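Local coordinates for protein diaminopimelate decarboxylase (Methanocaldococcus jannaschii, PDB 1TWI) that decarboxylates meso-diaminopimelate to L-lysine, using pyridoxal 5'-phosphate as cofactor, as a homodimer in the last step of lysine biosynthesis, at residues S137-I142 / I193-E198; T315-I320 / S361-R366; E38-N43 / L74-L79. One frame throughout, in Å; residues are numbered along the deposited sequence.

Overall arrangement
Read from the N terminus, the three contacts open and close in series, with no nesting or crossing. Contact 3 comes first: helix 37-58 meets helix 74-82 across a loop that contains barrel strand 62-67. Contact 1 follows in the same barrel domain, where helices 136-149 and 188-198 lie side by side on the outer wall, with strand 153-160 in the chain between them. Contact 2 lies in the C-terminal β domain, and its loop carries strand 348-354, which pairs with both of its strands. Contacts 1 and 2 sit on opposite sides of the chain's centre, their centres about 51 Å apart, and all three touch the second subunit.

Contact 1. Residues S137-I142 / I193-E198; sequences SELILI and IKMALE
Leu-139 is the bump here, and small Ala-196 provides the hollow it fills. The isobutyl fork reaches across between the helices with both prongs against one methyl: CD1 of Leu-139 lies 3.7 Å from CB of Ala-196, and CD2 of Leu-139 is almost as near to it. That second prong also sits over the backbone, 3.7 Å from N of Ala-196, and leans on Met-195, with CD2 of Leu-139 4.0 Å from CB of Met-195. Having CG anti to the backbone N (chi1 174°) extends the fork far enough for both methyls to touch Ala-196.

Beside this plug a looser touch runs the other way. Met-195 sends its thioether back across the groove, and the bend at its last torsion (chi3 34°) brings the terminal methyl up to Ile-140, whose CG1 is 4.2 Å from CE of Met-195. Met-199 packs on both Leu-139 and Ile-140.

Beneath the pair, Leu-139 rests on Val-133 while Ala-196 sits on Phe-157, Val-202 and Val-204, so both helices are seated on barrel strands. On the far side of helix 136-149, Ser-137 is hydrogen-bonded to His-308 of the second subunit. The segment axes pass at 10.6 Å and only 11° apart: neighbouring, near-parallel helices in the outer layer of an α/β barrel.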
ATOM      1  N   SER A 137      11.879  21.063  17.115  1.00 11.63           N
ATOM      2  CA  SER A 137      13.015  20.144  16.975  1.00 11.59           C
ATOM      3  C   SER A 137      13.597  20.309  15.568  1.00 12.45           C
ATOM      4  O   SER A 137      14.830  20.410  15.382  1.00 11.21           O
ATOM      5  CB  SER A 137      12.525  18.708  17.143  1.00 12.44           C
ATOM      6  OG  SER A 137      13.616  17.789  17.049  1.00 14.04           O
ATOM      7  N   GLU A 138      12.713  20.313  14.560  1.00 11.84           N
ATOM      8  CA  GLU A 138      13.185  20.498  13.173  1.00 11.95           C
ATOM      9  C   GLU A 138      13.866  21.877  13.011  1.00 11.45           C
ATOM     10  O   GLU A 138      14.936  22.001  12.401  1.00 12.11           O
ATOM     11  CB  GLU A 138      12.017  20.369  12.160  1.00 14.16           C
ATOM     12  CG  GLU A 138      12.456  20.693  10.693  1.00 14.06           C
ATOM     13  CD  GLU A 138      11.275  20.769   9.744  1.00 13.90           C
ATOM     14  OE1 GLU A 138      10.214  20.180  10.084  1.00 12.64           O
ATOM     15  OE2 GLU A 138      11.430  21.400   8.666  1.00 12.86           O
ATOM     16  N   LEU A 139      13.248  22.934  13.547  1.00 11.28           N
ATOM     17  CA  LEU A 139      13.855  24.275  13.434  1.00 11.79           C
ATOM     18  C   LEU A 139      15.302  24.236  13.990  1.00 11.12           C
ATOM     19  O   LEU A 139      16.233  24.741  13.336  1.00 11.13           O
ATOM     20  CB  LEU A 139      13.045  25.352  14.229  1.00 12.30           C
ATOM     21  CG  LEU A 139      13.710  26.759  14.259  1.00 12.05           C
ATOM     22  CD1 LEU A 139      13.701  27.392  12.863  1.00 13.45           C
ATOM     23  CD2 LEU A 139      12.981  27.690  15.256  1.00 10.52           C
ATOM     24  N   ILE A 140      15.473  23.645  15.170  1.00 10.35           N
ATOM     25  CA  ILE A 140      16.812  23.550  15.801  1.00 11.56           C
ATOM     26  C   ILE A 140      17.784  22.782  14.882  1.00 11.10           C
ATOM     27  O   ILE A 140      18.910  23.243  14.606  1.00 10.95           O
ATOM     28  CB  ILE A 140      16.694  22.905  17.249  1.00 12.68           C
ATOM     29  CG1 ILE A 140      15.886  23.868  18.158  1.00 12.75           C
ATOM     30  CG2 ILE A 140      18.128  22.618  17.893  1.00 12.52           C
ATOM     31  CD1 ILE A 140      15.575  23.278  19.520  1.00 14.13           C
ATOM     32  N   LEU A 141      17.335  21.665  14.327  1.00 11.18           N
ATOM     33  CA  LEU A 141      18.201  20.897  13.452  1.00 12.99           C
ATOM     34  C   LEU A 141      18.558  21.670  12.195  1.00 12.83           C
ATOM     35  O   LEU A 141      19.713  21.645  11.709  1.00 11.78           O
ATOM     36  CB  LEU A 141      17.535  19.542  13.108  1.00 15.01           C
ATOM     37  CG  LEU A 141      18.260  18.732  12.010  1.00 17.89           C
ATOM     38  CD1 LEU A 141      19.655  18.300  12.500  1.00 18.52           C
ATOM     39  CD2 LEU A 141      17.419  17.470  11.697  1.00 16.13           C
ATOM     40  N   ILE A 142      17.596  22.408  11.638  1.00 12.68           N
ATOM     41  CA  ILE A 142      17.906  23.171  10.426  1.00 10.08           C
ATOM     42  C   ILE A 142      18.936  24.284  10.726  1.00 12.07           C
ATOM     43  O   ILE A 142      19.877  24.510   9.943  1.00 10.63           O
ATOM     44  CB  ILE A 142      16.622  23.854   9.837  1.00 10.82           C
ATOM     45  CG1 ILE A 142      15.702  22.772   9.202  1.00 10.58           C
ATOM     46  CG2 ILE A 142      16.995  24.914   8.833  1.00 11.13           C
ATOM     47  CD1 ILE A 142      14.234  23.310   8.909  1.00  7.19           C
ATOM     48  N   ILE A 193       8.543  30.682  15.923  1.00 11.68           N
ATOM     49  CA  ILE A 193       8.973  31.758  15.060  1.00 11.59           C
ATOM     50  C   ILE A 193       9.849  32.768  15.824  1.00 13.08           C
ATOM     51  O   ILE A 193      10.806  33.313  15.247  1.00 12.28           O
ATOM     52  CB  ILE A 193       7.734  32.478  14.412  1.00 13.92           C
ATOM     53  CG1 ILE A 193       7.052  31.493  13.444  1.00 12.74           C
ATOM     54  CG2 ILE A 193       8.147  33.805  13.730  1.00 10.91           C
ATOM     55  CD1 ILE A 193       5.744  31.968  12.958  1.00 13.41           C
ATOM     56  N   LYS A 194       9.532  33.048  17.090  1.00 12.60           N
ATOM     57  CA  LYS A 194      10.379  34.011  17.813  1.00 15.18           C
ATOM     58  C   LYS A 194      11.775  33.374  18.036  1.00 14.83           C
ATOM     59  O   LYS A 194      12.790  34.075  17.986  1.00 15.55           O
ATOM     60  CB  LYS A 194       9.698  34.399  19.143  1.00 15.19           C
ATOM     61  CG  LYS A 194       8.688  35.529  18.917  1.00 16.56           C
ATOM     62  CD  LYS A 194       8.030  35.990  20.217  1.00 19.83           C
ATOM     63  CE  LYS A 194       7.240  37.241  19.933  1.00 20.99           C
ATOM     64  NZ  LYS A 194       6.720  37.868  21.198  1.00 21.04           N
ATOM     65  N   MET A 195      11.803  32.059  18.275  1.00 14.00           N
ATOM     66  CA  MET A 195      13.088  31.350  18.404  1.00 15.49           C
ATOM     67  C   MET A 195      13.880  31.488  17.112  1.00 15.78           C
ATOM     68  O   MET A 195      15.090  31.775  17.123  1.00 15.56           O
ATOM     69  CB  MET A 195      12.866  29.842  18.685  1.00 15.80           C
ATOM     70  CG  MET A 195      12.354  29.568  20.098  1.00 19.37           C
ATOM     71  SD  MET A 195      12.338  27.781  20.477  1.00 26.17           S
ATOM     72  CE  MET A 195      13.836  27.205  19.531  1.00 17.13           C
ATOM     73  N   ALA A 196      13.216  31.281  15.965  1.00 14.97           N
ATOM     74  CA  ALA A 196      13.938  31.380  14.704  1.00 15.35           C
ATOM     75  C   ALA A 196      14.501  32.780  14.480  1.00 15.48           C
ATOM     76  O   ALA A 196      15.554  32.921  13.874  1.00 14.33           O
ATOM     77  CB  ALA A 196      13.011  31.010  13.495  1.00 13.70           C
ATOM     78  N   LEU A 197      13.788  33.810  14.917  1.00 16.06           N
ATOM     79  CA  LEU A 197      14.307  35.176  14.682  1.00 17.86           C
ATOM     80  C   LEU A 197      15.579  35.439  15.496  1.00 18.23           C
ATOM     81  O   LEU A 197      16.372  36.292  15.114  1.00 18.82           O
ATOM     82  CB  LEU A 197      13.235  36.214  15.015  1.00 17.48           C
ATOM     83  CG  LEU A 197      12.056  36.151  14.032  1.00 17.82           C
ATOM     84  CD1 LEU A 197      10.856  36.884  14.586  1.00 19.90           C
ATOM     85  CD2 LEU A 197      12.456  36.714  12.740  1.00 15.16           C
ATOM     86  N   GLU A 198      15.769  34.711  16.592  1.00 20.33           N
ATOM     87  CA  GLU A 198      16.971  34.845  17.419  1.00 22.62           C
ATOM     88  C   GLU A 198      18.092  33.949  16.885  1.00 24.15           C
ATOM     89  O   GLU A 198      19.257  34.170  17.174  1.00 24.22           O
ATOM     90  CB  GLU A 198      16.681  34.501  18.884  1.00 26.25           C
ATOM     91  CG  GLU A 198      15.666  35.472  19.515  1.00 33.40           C
ATOM     92  CD  GLU A 198      15.922  36.969  19.139  1.00 38.70           C
ATOM     93  OE1 GLU A 198      16.897  37.558  19.672  1.00 39.80           O
ATOM     94  OE2 GLU A 198      15.144  37.562  18.302  1.00 41.20           O
TER

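Contact 2. Residues T315-I320 / S361-R366; sequences TKWVMI and SDVFGR
In the C-terminal β domain, strands 316-320 and 363-371 flank strand 348-354, the first parallel to it and the second antiparallel, and their side chains meet across that middle strand. Two separate apolar touches do the work, one on each face of the sheet.

On one face, the indole of Trp-317 and the isopropyl group of Val-363 cross at about a right angle. The far rim of the six-membered ring does the touching: CZ3 of Trp-317 is 3.9 Å from CG2 of Val-363, and CH2 is equally near that methyl, which approaches the ring obliquely. One face of the indole carries OG1 of Thr-315, 3.3 Å above the plane and off-centre. Val-363 is shared, since its CG1 sits 3.6 Å above the guanidinium plane of Arg-366, off toward its rim.

On the other face, Ile-320 meets Phe-364, with CD1 of Ile-320 3.9 Å from CD2 of Phe-364. CG1 of Ile-320 is wedged between its own backbone N and carbonyl carbon (chi1 60°), and the extended chain beyond carries CD1 to the ring.

Just before the strand, Asp-362 centres an inverse gamma turn; its carboxylate takes the amides of Met-324 and Leu-357 and forms a salt bridge with Lys-179 of the second subunit, whose Lys-177 packs on Trp-317. The side chain of Val-363 is about 8 Å from that of Glu-359, which lines the pocket of the bound lysine. Phe-364, the residue that meets Ile-320, forms with Gly-365 a classic beta bulge opposite Ile-353, in strand 363-371 of the domain's mixed sheet.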
ATOM      1  N   THR A 315     -23.637 -12.288  -6.680  1.00 28.24           N
ATOM      2  CA  THR A 315     -23.152 -11.276  -7.591  1.00 26.91           C
ATOM      3  C   THR A 315     -22.414 -11.806  -8.787  1.00 23.31           C
ATOM      4  O   THR A 315     -21.900 -12.933  -8.786  1.00 22.16           O
ATOM      5  CB  THR A 315     -22.282 -10.164  -6.849  1.00 29.60           C
ATOM      6  OG1 THR A 315     -20.933 -10.168  -7.321  1.00 30.85           O
ATOM      7  CG2 THR A 315     -22.284 -10.367  -5.363  1.00 29.07           C
ATOM      8  N   LYS A 316     -22.456 -11.029  -9.861  1.00 21.24           N
ATOM      9  CA  LYS A 316     -21.726 -11.438 -11.047  1.00 19.75           C
ATOM     10  C   LYS A 316     -20.405 -10.656 -10.993  1.00 18.76           C
ATOM     11  O   LYS A 316     -20.370  -9.420 -10.997  1.00 16.44           O
ATOM     12  CB  LYS A 316     -22.495 -11.126 -12.332  1.00 20.77           C
ATOM     13  CG  LYS A 316     -21.792 -11.647 -13.578  1.00 21.82           C
ATOM     14  CD  LYS A 316     -22.781 -11.601 -14.760  1.00 26.17           C
ATOM     15  CE  LYS A 316     -22.050 -11.806 -16.074  1.00 26.49           C
ATOM     16  NZ  LYS A 316     -22.932 -12.132 -17.242  1.00 25.52           N
ATOM     17  N   TRP A 317     -19.326 -11.417 -10.869  1.00 17.75           N
ATOM     18  CA  TRP A 317     -17.990 -10.845 -10.769  1.00 17.24           C
ATOM     19  C   TRP A 317     -17.296 -10.854 -12.109  1.00 15.59           C
ATOM     20  O   TRP A 317     -17.397 -11.818 -12.866  1.00 15.97           O
ATOM     21  CB  TRP A 317     -17.126 -11.656  -9.825  1.00 16.05           C
ATOM     22  CG  TRP A 317     -17.490 -11.577  -8.396  1.00 16.33           C
ATOM     23  CD1 TRP A 317     -18.276 -12.460  -7.666  1.00 17.80           C
ATOM     24  CD2 TRP A 317     -17.099 -10.551  -7.493  1.00 14.03           C
ATOM     25  NE1 TRP A 317     -18.387 -12.000  -6.367  1.00 15.29           N
ATOM     26  CE2 TRP A 317     -17.675 -10.835  -6.250  1.00 15.30           C
ATOM     27  CE3 TRP A 317     -16.308  -9.410  -7.622  1.00 14.75           C
ATOM     28  CZ2 TRP A 317     -17.483 -10.009  -5.145  1.00 15.93           C
ATOM     29  CZ3 TRP A 317     -16.120  -8.604  -6.538  1.00 13.83           C
ATOM     30  CH2 TRP A 317     -16.698  -8.900  -5.322  1.00 15.13           C
ATOM     31  N   VAL A 318     -16.569  -9.780 -12.360  1.00 14.19           N
ATOM     32  CA  VAL A 318     -15.788  -9.580 -13.570  1.00 14.01           C
ATOM     33  C   VAL A 318     -14.342  -9.457 -13.022  1.00 13.16           C
ATOM     34  O   VAL A 318     -14.075  -8.595 -12.181  1.00 11.93           O
ATOM     35  CB  VAL A 318     -16.309  -8.266 -14.258  1.00 14.65           C
ATOM     36  CG1 VAL A 318     -15.312  -7.754 -15.248  1.00 21.30           C
ATOM     37  CG2 VAL A 318     -17.651  -8.584 -14.972  1.00 17.25           C
ATOM     38  N   MET A 319     -13.431 -10.343 -13.454  1.00 13.23           N
ATOM     39  CA  MET A 319     -12.063 -10.330 -12.931  1.00 13.87           C
ATOM     40  C   MET A 319     -11.114  -9.726 -13.944  1.00 14.02           C
ATOM     41  O   MET A 319     -11.017 -10.211 -15.063  1.00 13.74           O
ATOM     42  CB  MET A 319     -11.580 -11.760 -12.626  1.00 13.05           C
ATOM     43  CG  MET A 319     -12.625 -12.679 -11.921  1.00 13.16           C
ATOM     44  SD  MET A 319     -13.125 -12.013 -10.334  1.00 15.18           S
ATOM     45  CE  MET A 319     -13.839 -13.551  -9.526  1.00 18.24           C
ATOM     46  N   ILE A 320     -10.395  -8.679 -13.541  1.00 15.72           N
ATOM     47  CA  ILE A 320      -9.471  -8.042 -14.455  1.00 13.54           C
ATOM     48  C   ILE A 320      -8.001  -8.152 -14.046  1.00 14.06           C
ATOM     49  O   ILE A 320      -7.694  -8.495 -12.887  1.00 14.00           O
ATOM     50  CB  ILE A 320      -9.843  -6.528 -14.668  1.00 13.73           C
ATOM     51  CG1 ILE A 320      -9.796  -5.773 -13.327  1.00 12.22           C
ATOM     52  CG2 ILE A 320     -11.294  -6.408 -15.317  1.00 12.10           C
ATOM     53  CD1 ILE A 320     -10.014  -4.279 -13.534  1.00 11.18           C
ATOM     54  N   SER A 361     -10.382  -7.278  -0.005  1.00 23.12           N
ATOM     55  CA  SER A 361     -10.574  -5.892  -0.327  1.00 23.22           C
ATOM     56  C   SER A 361     -10.062  -5.527  -1.733  1.00 21.65           C
ATOM     57  O   SER A 361     -10.169  -4.365  -2.091  1.00 19.83           O
ATOM     58  CB  SER A 361      -9.814  -5.059   0.663  1.00 24.50           C
ATOM     59  OG  SER A 361      -8.429  -5.364   0.499  1.00 31.27           O
ATOM     60  N   ASP A 362      -9.457  -6.481  -2.472  1.00 18.29           N
ATOM     61  CA  ASP A 362      -8.987  -6.191  -3.831  1.00 16.36           C
ATOM     62  C   ASP A 362     -10.206  -6.261  -4.798  1.00 16.28           C
ATOM     63  O   ASP A 362     -10.364  -7.186  -5.600  1.00 17.48           O
ATOM     64  CB  ASP A 362      -7.861  -7.176  -4.270  1.00 15.37           C
ATOM     65  CG  ASP A 362      -7.518  -7.037  -5.763  1.00 13.78           C
ATOM     66  OD1 ASP A 362      -7.389  -5.891  -6.256  1.00 15.81           O
ATOM     67  OD2 ASP A 362      -7.391  -8.057  -6.449  1.00 13.68           O
ATOM     68  N   VAL A 363     -11.036  -5.232  -4.709  1.00 14.80           N
ATOM     69  CA  VAL A 363     -12.252  -5.090  -5.489  1.00 14.90           C
ATOM     70  C   VAL A 363     -12.266  -3.608  -5.904  1.00 15.21           C
ATOM     71  O   VAL A 363     -12.151  -2.710  -5.046  1.00 16.99           O
ATOM     72  CB  VAL A 363     -13.490  -5.399  -4.580  1.00 14.79           C
ATOM     73  CG1 VAL A 363     -14.805  -5.014  -5.288  1.00 15.84           C
ATOM     74  CG2 VAL A 363     -13.499  -6.909  -4.204  1.00 15.03           C
ATOM     75  N   PHE A 364     -12.402  -3.338  -7.189  1.00 13.05           N
ATOM     76  CA  PHE A 364     -12.419  -1.942  -7.647  1.00 15.10           C
ATOM     77  C   PHE A 364     -13.807  -1.282  -7.569  1.00 15.83           C
ATOM     78  O   PHE A 364     -13.907  -0.063  -7.517  1.00 17.33           O
ATOM     79  CB  PHE A 364     -11.918  -1.860  -9.105  1.00 12.47           C
ATOM     80  CG  PHE A 364     -10.437  -2.117  -9.242  1.00 17.64           C
ATOM     81  CD1 PHE A 364      -9.508  -1.144  -8.847  1.00 16.49           C
ATOM     82  CD2 PHE A 364      -9.972  -3.347  -9.713  1.00 17.28           C
ATOM     83  CE1 PHE A 364      -8.113  -1.410  -8.926  1.00 19.98           C
ATOM     84  CE2 PHE A 364      -8.600  -3.622  -9.792  1.00 18.20           C
ATOM     85  CZ  PHE A 364      -7.669  -2.651  -9.395  1.00 18.48           C
ATOM     86  N   GLY A 365     -14.871  -2.074  -7.602  1.00 15.75           N
ATOM     87  CA  GLY A 365     -16.200  -1.470  -7.540  1.00 15.95           C
ATOM     88  C   GLY A 365     -17.236  -2.569  -7.417  1.00 17.76           C
ATOM     89  O   GLY A 365     -17.041  -3.699  -7.900  1.00 16.57           O
ATOM     90  N   ARG A 366     -18.355  -2.250  -6.780  1.00 18.76           N
ATOM     91  CA  ARG A 366     -19.425  -3.227  -6.574  1.00 18.74           C
ATOM     92  C   ARG A 366     -20.769  -2.718  -7.165  1.00 19.39           C
ATOM     93  O   ARG A 366     -21.059  -1.500  -7.170  1.00 15.30           O
ATOM     94  CB  ARG A 366     -19.586  -3.463  -5.067  1.00 21.88           C
ATOM     95  CG  ARG A 366     -18.391  -4.099  -4.379  1.00 23.72           C
ATOM     96  CD  ARG A 366     -18.603  -4.128  -2.857  1.00 28.39           C
ATOM     97  NE  ARG A 366     -17.647  -5.008  -2.153  1.00 30.41           N
ATOM     98  CZ  ARG A 366     -16.372  -4.698  -1.870  1.00 32.66           C
ATOM     99  NH1 ARG A 366     -15.852  -3.521  -2.223  1.00 31.44           N
ATOM    100  NH2 ARG A 366     -15.602  -5.566  -1.209  1.00 33.01           N
TER

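Contact 3. Residues E38-N43 / L74-L79; sequences EQIKIN and LAITRL
Ile-40 and Leu-79 form the heart of this packing, each pointing at the other's helix. CD1 of Ile-40 lies 3.8 Å from CD2 of Leu-79, and that same leucine methyl nests along the isoleucine's branched root, 4.0 Å from CG2 of Ile-40. Ile-76 joins from the preceding turn: its CD1 meets CD1 of Ile-40 at 3.9 Å, the two side chains crossing at about a right angle. A second torsion of -51° folds the end of Ile-76 round into this touch. At the border, Lys-41 crosses Leu-79, with NZ of Lys-41 a short 3.3 Å from CD1 of Leu-79.

In the next shell, Ala-299 packs on Ile-40, Ile-414, from strand 410-415, on Ile-76, and Leu-433 of the second subunit on Leu-79. Asn-43, one turn along from Ile-40, ties its helix to Leu-295 O and Thr-298 OG1 through its ND2. The start of the other helix is fixed by Asn-73, whose OD1 accepts from the amides of Ala-75 and Ile-76.

The axes of the two segments pass 11.4 Å apart and cross at -41°. Helix 37-58, which leads into the first barrel strand, is thereby set against helix 74-82, the helix that follows that strand in the α/β barrel of this fold-type III PLP enzyme.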
ATOM      1  N   GLU A  38      -2.790  16.618 -22.077  1.00 10.76           N
ATOM      2  CA  GLU A  38      -3.665  17.803 -22.187  1.00 12.54           C
ATOM      3  C   GLU A  38      -4.542  17.975 -20.920  1.00 11.45           C
ATOM      4  O   GLU A  38      -4.804  19.094 -20.493  1.00 12.09           O
ATOM      5  CB  GLU A  38      -4.558  17.673 -23.449  1.00 14.70           C
ATOM      6  CG  GLU A  38      -5.566  18.813 -23.698  1.00 19.35           C
ATOM      7  CD  GLU A  38      -4.938  20.193 -23.970  1.00 23.68           C
ATOM      8  OE1 GLU A  38      -3.741  20.295 -24.349  1.00 23.02           O
ATOM      9  OE2 GLU A  38      -5.685  21.191 -23.812  1.00 26.89           O
ATOM     10  N   GLN A  39      -5.043  16.892 -20.338  1.00 10.93           N
ATOM     11  CA  GLN A  39      -5.842  17.084 -19.132  1.00 10.62           C
ATOM     12  C   GLN A  39      -4.983  17.759 -18.002  1.00 11.73           C
ATOM     13  O   GLN A  39      -5.494  18.583 -17.217  1.00 11.81           O
ATOM     14  CB  GLN A  39      -6.381  15.732 -18.606  1.00 10.78           C
ATOM     15  CG  GLN A  39      -7.299  15.917 -17.401  1.00  8.93           C
ATOM     16  CD  GLN A  39      -8.558  16.700 -17.799  1.00  8.80           C
ATOM     17  OE1 GLN A  39      -8.770  17.869 -17.389  1.00 13.40           O
ATOM     18  NE2 GLN A  39      -9.366  16.087 -18.638  1.00  7.25           N
ATOM     19  N   ILE A  40      -3.704  17.371 -17.875  1.00  9.45           N
ATOM     20  CA  ILE A  40      -2.850  17.998 -16.865  1.00 10.10           C
ATOM     21  C   ILE A  40      -2.693  19.488 -17.197  1.00 11.70           C
ATOM     22  O   ILE A  40      -2.748  20.354 -16.286  1.00 10.59           O
ATOM     23  CB  ILE A  40      -1.435  17.323 -16.771  1.00 10.93           C
ATOM     24  CG1 ILE A  40      -1.586  15.878 -16.272  1.00  8.58           C
ATOM     25  CG2 ILE A  40      -0.523  18.116 -15.787  1.00  9.71           C
ATOM     26  CD1 ILE A  40      -0.305  15.039 -16.296  1.00  8.76           C
ATOM     27  N   LYS A  41      -2.496  19.818 -18.476  1.00 10.76           N
ATOM     28  CA  LYS A  41      -2.366  21.244 -18.836  1.00 13.45           C
ATOM     29  C   LYS A  41      -3.652  21.976 -18.518  1.00 11.50           C
ATOM     30  O   LYS A  41      -3.621  23.124 -18.028  1.00 11.81           O
ATOM     31  CB  LYS A  41      -2.074  21.442 -20.339  1.00 14.97           C
ATOM     32  CG  LYS A  41      -0.714  20.828 -20.805  1.00 19.29           C
ATOM     33  CD  LYS A  41      -0.503  21.210 -22.303  1.00 23.91           C
ATOM     34  CE  LYS A  41       0.430  20.257 -22.968  1.00 27.63           C
ATOM     35  NZ  LYS A  41       1.772  20.303 -22.328  1.00 30.50           N
ATOM     36  N   ILE A  42      -4.773  21.340 -18.792  1.00 12.66           N
ATOM     37  CA  ILE A  42      -6.070  21.994 -18.455  1.00 12.25           C
ATOM     38  C   ILE A  42      -6.213  22.220 -16.942  1.00 12.90           C
ATOM     39  O   ILE A  42      -6.600  23.323 -16.485  1.00 10.41           O
ATOM     40  CB  ILE A  42      -7.256  21.123 -18.924  1.00 11.98           C
ATOM     41  CG1 ILE A  42      -7.342  21.237 -20.461  1.00 11.39           C
ATOM     42  CG2 ILE A  42      -8.577  21.557 -18.152  1.00 11.16           C
ATOM     43  CD1 ILE A  42      -8.217  20.183 -21.136  1.00 18.71           C
ATOM     44  N   ASN A  43      -5.887  21.192 -16.153  1.00 12.25           N
ATOM     45  CA  ASN A  43      -6.041  21.350 -14.694  1.00 11.89           C
ATOM     46  C   ASN A  43      -5.117  22.454 -14.158  1.00 11.36           C
ATOM     47  O   ASN A  43      -5.512  23.252 -13.306  1.00 11.60           O
ATOM     48  CB  ASN A  43      -5.755  19.995 -13.978  1.00 11.03           C
ATOM     49  CG  ASN A  43      -6.805  18.927 -14.301  1.00 11.96           C
ATOM     50  OD1 ASN A  43      -7.883  19.243 -14.835  1.00 12.43           O
ATOM     51  ND2 ASN A  43      -6.506  17.655 -13.985  1.00 10.37           N
ATOM     52  N   LEU A  74       8.839  10.774 -13.487  1.00 10.18           N
ATOM     53  CA  LEU A  74       9.715  11.798 -14.060  1.00 11.47           C
ATOM     54  C   LEU A  74       9.161  12.522 -15.271  1.00 11.13           C
ATOM     55  O   LEU A  74       9.421  13.715 -15.463  1.00 10.44           O
ATOM     56  CB  LEU A  74      11.128  11.208 -14.393  1.00 11.82           C
ATOM     57  CG  LEU A  74      12.277  12.207 -14.695  1.00 13.94           C
ATOM     58  CD1 LEU A  74      12.460  13.158 -13.491  1.00 14.63           C
ATOM     59  CD2 LEU A  74      13.626  11.401 -14.936  1.00 13.11           C
ATOM     60  N   ALA A  75       8.387  11.836 -16.097  1.00 10.86           N
ATOM     61  CA  ALA A  75       7.832  12.569 -17.261  1.00 10.79           C
ATOM     62  C   ALA A  75       6.757  13.570 -16.775  1.00 11.03           C
ATOM     63  O   ALA A  75       6.660  14.699 -17.294  1.00 11.08           O
ATOM     64  CB  ALA A  75       7.205  11.599 -18.299  1.00  9.07           C
ATOM     65  N   ILE A  76       5.948  13.139 -15.805  1.00  9.19           N
ATOM     66  CA  ILE A  76       4.859  14.005 -15.298  1.00 10.26           C
ATOM     67  C   ILE A  76       5.444  15.249 -14.622  1.00  9.90           C
ATOM     68  O   ILE A  76       4.956  16.360 -14.829  1.00 10.80           O
ATOM     69  CB  ILE A  76       3.935  13.232 -14.286  1.00 10.26           C
ATOM     70  CG1 ILE A  76       3.252  12.042 -14.992  1.00  9.44           C
ATOM     71  CG2 ILE A  76       2.883  14.188 -13.664  1.00 10.00           C
ATOM     72  CD1 ILE A  76       2.535  12.432 -16.310  1.00 11.02           C
ATOM     73  N   THR A  77       6.486  15.064 -13.792  1.00  9.63           N
ATOM     74  CA  THR A  77       7.104  16.190 -13.112  1.00  8.17           C
ATOM     75  C   THR A  77       7.845  17.089 -14.121  1.00  9.45           C
ATOM     76  O   THR A  77       7.851  18.317 -13.975  1.00 10.61           O
ATOM     77  CB  THR A  77       8.064  15.712 -11.951  1.00  9.48           C
ATOM     78  OG1 THR A  77       9.090  14.883 -12.493  1.00 11.25           O
ATOM     79  CG2 THR A  77       7.278  14.935 -10.888  1.00  8.53           C
ATOM     80  N   ARG A  78       8.443  16.510 -15.163  1.00  9.77           N
ATOM     81  CA  ARG A  78       9.096  17.373 -16.150  1.00 10.67           C
ATOM     82  C   ARG A  78       8.048  18.172 -16.911  1.00 10.72           C
ATOM     83  O   ARG A  78       8.289  19.333 -17.244  1.00 11.36           O
ATOM     84  CB  ARG A  78      10.012  16.564 -17.122  1.00 10.93           C
ATOM     85  CG  ARG A  78      11.304  16.145 -16.405  1.00 15.27           C
ATOM     86  CD  ARG A  78      12.357  15.468 -17.264  1.00 15.69           C
ATOM     87  NE  ARG A  78      13.001  16.426 -18.159  1.00 18.82           N
ATOM     88  CZ  ARG A  78      14.024  17.234 -17.867  1.00 20.25           C
ATOM     89  NH1 ARG A  78      14.621  17.269 -16.668  1.00 16.25           N
ATOM     90  NH2 ARG A  78      14.462  18.029 -18.826  1.00 18.68           N
ATOM     91  N   LEU A  79       6.899  17.546 -17.184  1.00 11.13           N
ATOM     92  CA  LEU A  79       5.803  18.252 -17.875  1.00 10.71           C
ATOM     93  C   LEU A  79       5.413  19.438 -17.013  1.00 11.62           C
ATOM     94  O   LEU A  79       5.374  20.598 -17.481  1.00 10.70           O
ATOM     95  CB  LEU A  79       4.585  17.325 -18.021  1.00  8.82           C
ATOM     96  CG  LEU A  79       3.250  17.992 -18.505  1.00 11.66           C
ATOM     97  CD1 LEU A  79       3.396  18.713 -19.923  1.00  8.84           C
ATOM     98  CD2 LEU A  79       2.142  16.915 -18.490  1.00  8.79           C
TER